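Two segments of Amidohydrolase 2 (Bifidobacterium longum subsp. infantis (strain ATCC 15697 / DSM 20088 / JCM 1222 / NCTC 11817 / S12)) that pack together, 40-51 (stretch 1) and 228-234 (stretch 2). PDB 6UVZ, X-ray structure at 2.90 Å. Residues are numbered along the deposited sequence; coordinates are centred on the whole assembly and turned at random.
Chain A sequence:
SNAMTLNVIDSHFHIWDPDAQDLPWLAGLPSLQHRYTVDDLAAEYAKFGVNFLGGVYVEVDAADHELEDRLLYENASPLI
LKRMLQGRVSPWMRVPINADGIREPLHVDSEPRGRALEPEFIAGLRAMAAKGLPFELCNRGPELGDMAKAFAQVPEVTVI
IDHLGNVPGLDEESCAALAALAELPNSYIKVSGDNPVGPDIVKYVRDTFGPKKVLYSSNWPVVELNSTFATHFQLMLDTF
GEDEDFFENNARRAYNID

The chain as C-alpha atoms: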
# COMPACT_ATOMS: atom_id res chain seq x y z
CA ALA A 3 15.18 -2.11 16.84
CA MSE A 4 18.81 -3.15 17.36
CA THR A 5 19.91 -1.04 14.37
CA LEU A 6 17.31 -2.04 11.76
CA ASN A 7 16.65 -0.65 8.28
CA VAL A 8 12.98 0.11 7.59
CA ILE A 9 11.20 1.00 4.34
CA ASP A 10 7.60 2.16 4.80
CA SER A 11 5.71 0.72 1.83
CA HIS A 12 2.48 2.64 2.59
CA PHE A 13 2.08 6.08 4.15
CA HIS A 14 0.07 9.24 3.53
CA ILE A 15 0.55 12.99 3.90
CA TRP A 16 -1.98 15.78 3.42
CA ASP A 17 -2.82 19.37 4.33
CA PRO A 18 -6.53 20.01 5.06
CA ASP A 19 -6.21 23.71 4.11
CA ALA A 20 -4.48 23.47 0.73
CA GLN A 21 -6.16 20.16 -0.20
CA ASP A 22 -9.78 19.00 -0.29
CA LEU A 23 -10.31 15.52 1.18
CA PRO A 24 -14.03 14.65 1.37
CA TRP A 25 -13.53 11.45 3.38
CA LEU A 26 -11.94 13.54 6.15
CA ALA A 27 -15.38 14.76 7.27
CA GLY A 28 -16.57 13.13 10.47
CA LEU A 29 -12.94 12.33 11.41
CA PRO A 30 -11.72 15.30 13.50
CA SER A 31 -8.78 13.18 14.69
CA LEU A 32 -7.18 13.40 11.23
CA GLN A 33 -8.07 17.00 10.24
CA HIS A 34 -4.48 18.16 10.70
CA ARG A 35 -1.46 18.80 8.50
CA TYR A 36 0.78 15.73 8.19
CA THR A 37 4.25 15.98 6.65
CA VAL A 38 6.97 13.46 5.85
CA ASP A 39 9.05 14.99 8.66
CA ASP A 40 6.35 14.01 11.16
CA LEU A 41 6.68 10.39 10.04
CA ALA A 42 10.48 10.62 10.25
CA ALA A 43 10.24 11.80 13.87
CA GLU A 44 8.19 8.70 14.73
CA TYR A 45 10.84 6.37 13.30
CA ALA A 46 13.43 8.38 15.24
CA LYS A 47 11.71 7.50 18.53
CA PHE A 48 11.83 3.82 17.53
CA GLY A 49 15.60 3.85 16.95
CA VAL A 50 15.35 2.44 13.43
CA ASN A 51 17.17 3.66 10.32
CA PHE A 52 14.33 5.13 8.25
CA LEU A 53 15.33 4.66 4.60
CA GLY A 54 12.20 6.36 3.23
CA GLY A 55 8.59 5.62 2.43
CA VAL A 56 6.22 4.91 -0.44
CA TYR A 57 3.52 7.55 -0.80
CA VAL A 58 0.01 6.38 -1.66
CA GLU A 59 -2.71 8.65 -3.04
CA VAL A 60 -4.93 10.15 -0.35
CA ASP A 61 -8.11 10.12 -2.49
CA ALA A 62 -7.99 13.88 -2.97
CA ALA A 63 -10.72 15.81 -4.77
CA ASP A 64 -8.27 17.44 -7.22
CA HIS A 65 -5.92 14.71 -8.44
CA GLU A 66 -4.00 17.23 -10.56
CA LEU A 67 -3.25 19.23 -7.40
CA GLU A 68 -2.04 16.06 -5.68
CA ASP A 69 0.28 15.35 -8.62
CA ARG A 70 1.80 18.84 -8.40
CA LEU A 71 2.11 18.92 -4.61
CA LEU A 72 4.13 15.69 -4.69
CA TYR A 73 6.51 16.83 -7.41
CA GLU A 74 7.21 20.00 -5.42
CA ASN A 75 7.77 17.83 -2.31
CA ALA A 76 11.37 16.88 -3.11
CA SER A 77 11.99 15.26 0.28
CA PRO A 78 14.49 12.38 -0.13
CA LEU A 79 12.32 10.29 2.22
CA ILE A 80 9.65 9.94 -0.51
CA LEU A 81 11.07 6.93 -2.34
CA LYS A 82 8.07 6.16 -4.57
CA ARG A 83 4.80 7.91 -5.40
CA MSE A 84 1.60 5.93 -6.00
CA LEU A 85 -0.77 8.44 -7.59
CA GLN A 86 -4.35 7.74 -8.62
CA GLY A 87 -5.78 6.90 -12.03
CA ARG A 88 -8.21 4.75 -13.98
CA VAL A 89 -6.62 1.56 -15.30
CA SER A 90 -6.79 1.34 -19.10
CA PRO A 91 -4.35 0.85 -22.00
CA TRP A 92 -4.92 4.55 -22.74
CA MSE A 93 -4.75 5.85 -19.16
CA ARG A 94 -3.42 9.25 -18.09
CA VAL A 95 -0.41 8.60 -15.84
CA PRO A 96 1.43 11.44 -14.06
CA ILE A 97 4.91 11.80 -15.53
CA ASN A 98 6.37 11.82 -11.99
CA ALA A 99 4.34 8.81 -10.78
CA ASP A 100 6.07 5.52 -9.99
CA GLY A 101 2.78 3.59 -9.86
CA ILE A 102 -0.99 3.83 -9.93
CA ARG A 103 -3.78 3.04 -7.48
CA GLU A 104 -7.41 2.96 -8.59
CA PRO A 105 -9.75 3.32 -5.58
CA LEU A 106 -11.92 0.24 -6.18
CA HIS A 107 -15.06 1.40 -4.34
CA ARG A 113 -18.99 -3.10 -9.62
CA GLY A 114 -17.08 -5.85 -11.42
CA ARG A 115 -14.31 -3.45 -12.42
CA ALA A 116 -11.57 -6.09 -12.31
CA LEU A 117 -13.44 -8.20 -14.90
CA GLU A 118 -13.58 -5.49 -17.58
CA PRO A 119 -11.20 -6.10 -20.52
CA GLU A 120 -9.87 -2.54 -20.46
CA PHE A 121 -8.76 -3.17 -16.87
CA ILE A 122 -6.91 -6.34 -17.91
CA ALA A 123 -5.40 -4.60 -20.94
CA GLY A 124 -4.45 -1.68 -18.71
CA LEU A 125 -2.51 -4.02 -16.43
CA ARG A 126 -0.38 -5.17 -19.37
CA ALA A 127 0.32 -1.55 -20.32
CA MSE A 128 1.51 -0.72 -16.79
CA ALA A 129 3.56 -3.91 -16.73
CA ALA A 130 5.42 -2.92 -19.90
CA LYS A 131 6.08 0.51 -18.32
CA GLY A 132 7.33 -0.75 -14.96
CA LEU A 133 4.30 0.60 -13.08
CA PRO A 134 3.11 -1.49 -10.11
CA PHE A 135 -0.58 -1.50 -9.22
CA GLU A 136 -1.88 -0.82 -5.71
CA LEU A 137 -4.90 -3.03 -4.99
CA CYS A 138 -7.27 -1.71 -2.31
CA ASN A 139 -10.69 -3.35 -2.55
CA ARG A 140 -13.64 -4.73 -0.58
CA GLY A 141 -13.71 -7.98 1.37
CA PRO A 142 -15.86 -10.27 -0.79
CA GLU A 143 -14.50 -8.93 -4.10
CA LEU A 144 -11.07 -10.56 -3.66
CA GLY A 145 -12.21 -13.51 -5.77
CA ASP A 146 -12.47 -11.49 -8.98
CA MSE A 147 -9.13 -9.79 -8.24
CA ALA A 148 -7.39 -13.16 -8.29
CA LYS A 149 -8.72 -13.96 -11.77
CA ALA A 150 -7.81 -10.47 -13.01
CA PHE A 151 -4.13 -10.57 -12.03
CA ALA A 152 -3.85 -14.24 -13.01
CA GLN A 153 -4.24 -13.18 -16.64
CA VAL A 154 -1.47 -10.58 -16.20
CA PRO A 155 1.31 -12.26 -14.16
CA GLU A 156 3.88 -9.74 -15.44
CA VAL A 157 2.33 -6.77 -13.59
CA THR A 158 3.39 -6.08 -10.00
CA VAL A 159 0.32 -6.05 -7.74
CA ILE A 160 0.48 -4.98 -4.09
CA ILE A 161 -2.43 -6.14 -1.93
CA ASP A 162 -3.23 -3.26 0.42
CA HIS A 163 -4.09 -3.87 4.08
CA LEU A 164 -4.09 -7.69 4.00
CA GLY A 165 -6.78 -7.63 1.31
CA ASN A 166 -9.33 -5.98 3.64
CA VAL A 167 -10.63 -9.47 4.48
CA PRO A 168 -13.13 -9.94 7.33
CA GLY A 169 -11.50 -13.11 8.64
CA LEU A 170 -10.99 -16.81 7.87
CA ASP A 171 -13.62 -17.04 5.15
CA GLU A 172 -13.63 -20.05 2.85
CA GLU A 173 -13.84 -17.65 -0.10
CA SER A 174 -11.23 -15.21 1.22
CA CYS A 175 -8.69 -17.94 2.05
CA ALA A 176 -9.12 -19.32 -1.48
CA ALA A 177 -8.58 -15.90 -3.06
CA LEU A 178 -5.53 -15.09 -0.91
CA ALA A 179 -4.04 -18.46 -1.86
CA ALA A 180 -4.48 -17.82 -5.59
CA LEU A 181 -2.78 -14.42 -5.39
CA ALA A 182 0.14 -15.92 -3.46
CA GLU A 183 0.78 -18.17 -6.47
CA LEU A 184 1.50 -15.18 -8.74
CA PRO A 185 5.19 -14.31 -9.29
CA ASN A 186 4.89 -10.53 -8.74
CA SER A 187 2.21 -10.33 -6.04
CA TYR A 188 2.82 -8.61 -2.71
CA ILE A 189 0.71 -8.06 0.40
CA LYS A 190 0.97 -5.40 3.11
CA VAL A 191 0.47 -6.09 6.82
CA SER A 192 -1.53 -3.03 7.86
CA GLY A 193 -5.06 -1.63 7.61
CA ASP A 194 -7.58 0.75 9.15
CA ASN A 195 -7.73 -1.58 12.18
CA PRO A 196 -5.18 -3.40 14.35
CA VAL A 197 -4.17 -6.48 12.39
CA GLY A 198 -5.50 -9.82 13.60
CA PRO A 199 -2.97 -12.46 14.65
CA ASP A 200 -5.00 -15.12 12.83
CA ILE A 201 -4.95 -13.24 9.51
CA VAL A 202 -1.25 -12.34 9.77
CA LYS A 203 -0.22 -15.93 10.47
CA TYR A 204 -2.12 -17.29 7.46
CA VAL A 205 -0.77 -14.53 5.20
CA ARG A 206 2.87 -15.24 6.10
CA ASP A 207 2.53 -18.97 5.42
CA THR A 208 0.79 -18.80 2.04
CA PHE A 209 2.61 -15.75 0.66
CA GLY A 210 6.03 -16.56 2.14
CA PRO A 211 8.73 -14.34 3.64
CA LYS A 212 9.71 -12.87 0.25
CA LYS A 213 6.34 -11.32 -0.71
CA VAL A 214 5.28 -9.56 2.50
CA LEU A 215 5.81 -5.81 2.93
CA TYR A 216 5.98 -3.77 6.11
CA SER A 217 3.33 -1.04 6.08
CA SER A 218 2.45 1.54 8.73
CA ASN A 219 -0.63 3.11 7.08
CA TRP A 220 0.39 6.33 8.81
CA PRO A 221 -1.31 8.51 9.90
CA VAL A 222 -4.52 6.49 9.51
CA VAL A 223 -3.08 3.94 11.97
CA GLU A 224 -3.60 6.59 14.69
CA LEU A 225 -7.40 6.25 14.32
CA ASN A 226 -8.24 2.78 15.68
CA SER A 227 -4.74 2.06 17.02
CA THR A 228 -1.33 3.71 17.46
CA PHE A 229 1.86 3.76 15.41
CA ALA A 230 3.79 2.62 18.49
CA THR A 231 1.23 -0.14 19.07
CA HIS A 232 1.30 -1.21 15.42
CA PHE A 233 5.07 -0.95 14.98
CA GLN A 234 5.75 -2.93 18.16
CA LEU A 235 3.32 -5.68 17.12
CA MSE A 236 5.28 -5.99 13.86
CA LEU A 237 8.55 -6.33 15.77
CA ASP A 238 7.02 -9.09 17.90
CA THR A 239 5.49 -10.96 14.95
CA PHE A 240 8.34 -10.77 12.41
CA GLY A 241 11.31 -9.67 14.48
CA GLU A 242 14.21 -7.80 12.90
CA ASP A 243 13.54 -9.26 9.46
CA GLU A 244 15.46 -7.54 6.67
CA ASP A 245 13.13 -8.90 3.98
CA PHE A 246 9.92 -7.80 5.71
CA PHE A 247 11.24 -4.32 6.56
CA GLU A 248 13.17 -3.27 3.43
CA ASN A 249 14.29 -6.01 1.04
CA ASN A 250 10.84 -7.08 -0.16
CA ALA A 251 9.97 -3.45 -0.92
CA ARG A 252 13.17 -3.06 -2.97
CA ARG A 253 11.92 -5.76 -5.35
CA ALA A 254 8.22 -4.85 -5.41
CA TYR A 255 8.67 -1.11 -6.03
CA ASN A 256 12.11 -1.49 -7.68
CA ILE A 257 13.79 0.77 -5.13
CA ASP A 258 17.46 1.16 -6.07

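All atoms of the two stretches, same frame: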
# COMPACT_ATOMS: atom_id res chain seq x y z
N ASP A 40 7.05 14.55 10.00
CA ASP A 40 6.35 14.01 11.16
C ASP A 40 6.49 12.50 11.22
O ASP A 40 6.60 11.92 12.31
CB ASP A 40 4.88 14.42 11.11
CG ASP A 40 4.68 15.92 11.21
OD1 ASP A 40 5.45 16.57 11.95
OD2 ASP A 40 3.77 16.45 10.54
N LEU A 41 6.47 11.83 10.06
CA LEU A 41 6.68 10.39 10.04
C LEU A 41 8.13 10.03 10.36
O LEU A 41 8.39 9.00 10.99
CB LEU A 41 6.29 9.82 8.67
CG LEU A 41 6.41 8.31 8.49
CD1 LEU A 41 5.48 7.58 9.45
CD2 LEU A 41 6.12 7.92 7.05
N ALA A 42 9.08 10.87 9.94
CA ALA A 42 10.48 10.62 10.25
C ALA A 42 10.76 10.74 11.74
O ALA A 42 11.60 10.02 12.28
CB ALA A 42 11.38 11.57 9.47
N ALA A 43 10.06 11.65 12.43
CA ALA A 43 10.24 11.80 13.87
C ALA A 43 9.72 10.58 14.62
O ALA A 43 10.26 10.24 15.68
CB ALA A 43 9.54 13.06 14.36
N GLU A 44 8.69 9.91 14.09
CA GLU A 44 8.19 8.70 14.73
C GLU A 44 9.20 7.56 14.63
O GLU A 44 9.44 6.85 15.61
CB GLU A 44 6.85 8.29 14.11
CG GLU A 44 5.72 9.27 14.39
CD GLU A 44 5.29 9.26 15.84
OE1 GLU A 44 5.08 8.17 16.40
OE2 GLU A 44 5.17 10.36 16.43
N TYR A 45 9.80 7.38 13.45
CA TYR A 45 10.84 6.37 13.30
C TYR A 45 12.11 6.73 14.07
O TYR A 45 12.92 5.84 14.35
CB TYR A 45 11.16 6.15 11.83
CG TYR A 45 10.09 5.37 11.09
CD1 TYR A 45 9.95 4.00 11.29
CD2 TYR A 45 9.22 5.99 10.21
CE1 TYR A 45 8.98 3.28 10.64
CE2 TYR A 45 8.25 5.28 9.54
CZ TYR A 45 8.13 3.92 9.76
OH TYR A 45 7.16 3.20 9.10
N ALA A 46 12.30 8.00 14.41
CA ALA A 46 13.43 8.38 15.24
C ALA A 46 13.23 7.92 16.68
O ALA A 46 14.18 7.50 17.34
CB ALA A 46 13.65 9.89 15.19
N LYS A 47 11.99 7.99 17.18
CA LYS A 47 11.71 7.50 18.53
C LYS A 47 11.91 6.00 18.63
O LYS A 47 12.25 5.49 19.71
CB LYS A 47 10.28 7.86 18.94
CG LYS A 47 10.06 9.33 19.26
CD LYS A 47 8.76 9.55 20.03
CE LYS A 47 7.55 9.15 19.20
NZ LYS A 47 6.28 9.45 19.91
N PHE A 48 11.72 5.27 17.53
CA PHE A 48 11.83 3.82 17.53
C PHE A 48 13.26 3.33 17.30
O PHE A 48 13.49 2.12 17.30
CB PHE A 48 10.89 3.23 16.48
CG PHE A 48 9.45 3.62 16.66
CD1 PHE A 48 8.60 3.70 15.57
CD2 PHE A 48 8.95 3.91 17.92
CE1 PHE A 48 7.28 4.07 15.73
CE2 PHE A 48 7.63 4.28 18.08
CZ PHE A 48 6.79 4.36 16.99
N GLY A 49 14.21 4.24 17.09
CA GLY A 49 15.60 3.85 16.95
C GLY A 49 15.91 3.04 15.71
O GLY A 49 16.90 2.31 15.71
N VAL A 50 15.10 3.15 14.67
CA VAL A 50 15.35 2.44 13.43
C VAL A 50 15.91 3.41 12.40
O VAL A 50 15.73 4.63 12.49
CB VAL A 50 14.07 1.75 12.89
CG1 VAL A 50 13.60 0.67 13.86
CG2 VAL A 50 12.97 2.77 12.66
N ASN A 51 16.60 2.86 11.40
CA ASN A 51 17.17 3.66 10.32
C ASN A 51 16.11 3.78 9.22
O ASN A 51 15.92 2.86 8.42
CB ASN A 51 18.45 3.02 9.80
CG ASN A 51 19.27 3.97 8.95
OD1 ASN A 51 19.18 5.19 9.10
ND2 ASN A 51 20.08 3.42 8.05
N THR A 228 -2.42 2.77 17.31
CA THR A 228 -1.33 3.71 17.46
C THR A 228 -0.14 3.20 16.66
O THR A 228 0.05 1.99 16.53
CB THR A 228 -0.93 3.91 18.93
OG1 THR A 228 -2.10 4.24 19.70
CG2 THR A 228 0.09 5.03 19.08
N PHE A 229 0.64 4.13 16.11
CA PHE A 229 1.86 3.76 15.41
C PHE A 229 2.77 2.93 16.31
O PHE A 229 3.29 1.88 15.90
CB PHE A 229 2.58 5.01 14.91
CG PHE A 229 3.62 4.74 13.85
CD1 PHE A 229 3.78 3.47 13.31
CD2 PHE A 229 4.43 5.77 13.38
CE1 PHE A 229 4.74 3.23 12.35
CE2 PHE A 229 5.38 5.53 12.41
CZ PHE A 229 5.54 4.26 11.89
N ALA A 230 2.97 3.38 17.55
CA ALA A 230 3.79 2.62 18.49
C ALA A 230 3.20 1.24 18.74
O ALA A 230 3.93 0.25 18.81
CB ALA A 230 3.93 3.39 19.80
N THR A 231 1.87 1.16 18.88
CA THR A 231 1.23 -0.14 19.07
C THR A 231 1.37 -1.02 17.84
O THR A 231 1.64 -2.22 17.95
CB THR A 231 -0.25 0.05 19.43
OG1 THR A 231 -0.36 0.96 20.54
CG2 THR A 231 -0.88 -1.28 19.80
N HIS A 232 1.19 -0.43 16.65
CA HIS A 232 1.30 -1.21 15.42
C HIS A 232 2.74 -1.60 15.13
O HIS A 232 3.02 -2.75 14.76
CB HIS A 232 0.71 -0.44 14.24
CG HIS A 232 1.00 -1.05 12.91
ND1 HIS A 232 0.45 -2.25 12.51
CD2 HIS A 232 1.80 -0.64 11.89
CE1 HIS A 232 0.89 -2.55 11.30
NE2 HIS A 232 1.71 -1.59 10.90
N PHE A 233 3.67 -0.66 15.29
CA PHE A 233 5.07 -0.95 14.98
C PHE A 233 5.66 -1.97 15.94
O PHE A 233 6.50 -2.78 15.54
CB PHE A 233 5.89 0.34 15.00
CG PHE A 233 7.34 0.14 14.63
CD1 PHE A 233 8.33 0.25 15.59
CD2 PHE A 233 7.70 -0.18 13.33
CE1 PHE A 233 9.66 0.07 15.26
CE2 PHE A 233 9.03 -0.36 12.99
CZ PHE A 233 10.01 -0.24 13.96
N GLN A 234 5.24 -1.95 17.21
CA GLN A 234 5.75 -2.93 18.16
C GLN A 234 5.18 -4.32 17.88
O GLN A 234 5.89 -5.32 18.03
CB GLN A 234 5.42 -2.50 19.59
CG GLN A 234 6.16 -3.30 20.65
CD GLN A 234 7.67 -3.23 20.48
OE1 GLN A 234 8.27 -4.10 19.85
NE2 GLN A 234 8.28 -2.19 21.04

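Helix 40-47 and helix 229-234, far apart in sequence, cross at 56° with their axes 11.3 Å apart at closest approach, a spacing filled by side chains, chiefly aromatic ones; no hydrogen bond links the two stretches. In stretch 2, T228 occupies the N-cap position without a side-chain capping bond and does not reach stretch 1. F229 (chi1 t) points toward the partner helix and carries the largest contact area. Its edge meets the face of Y45 (CZ to CZ, 3.4 Å; planes at 86°), while its own face receives the edge of F48 (F229 CD2 to F48 CE1, 4.1 Å; planes at 83°). F229 CE2 also lies 3.6 Å from both L41 CD1 and E44 CB, so E44 contributes aliphatic carbon here, its carboxylate forming a long salt bridge with K47 (OE2 to NZ, 3.8 Å). F48 CZ rests 3.8 Å from A230 CA, and 4.1 Å from its CB. T231 points away, and H232 does not reach stretch 1. One turn after F229, joined to it by the backbone bond F233 N to F229 O (2.6 Å), F233 again points toward stretch 1. Its ring lies nearly parallel to that of F48 but slid aside, with CD1 atoms 3.5 Å apart. V50, beyond the Schellman turn at G49, places CG1 3.7 Å from CZ at the F233 edge.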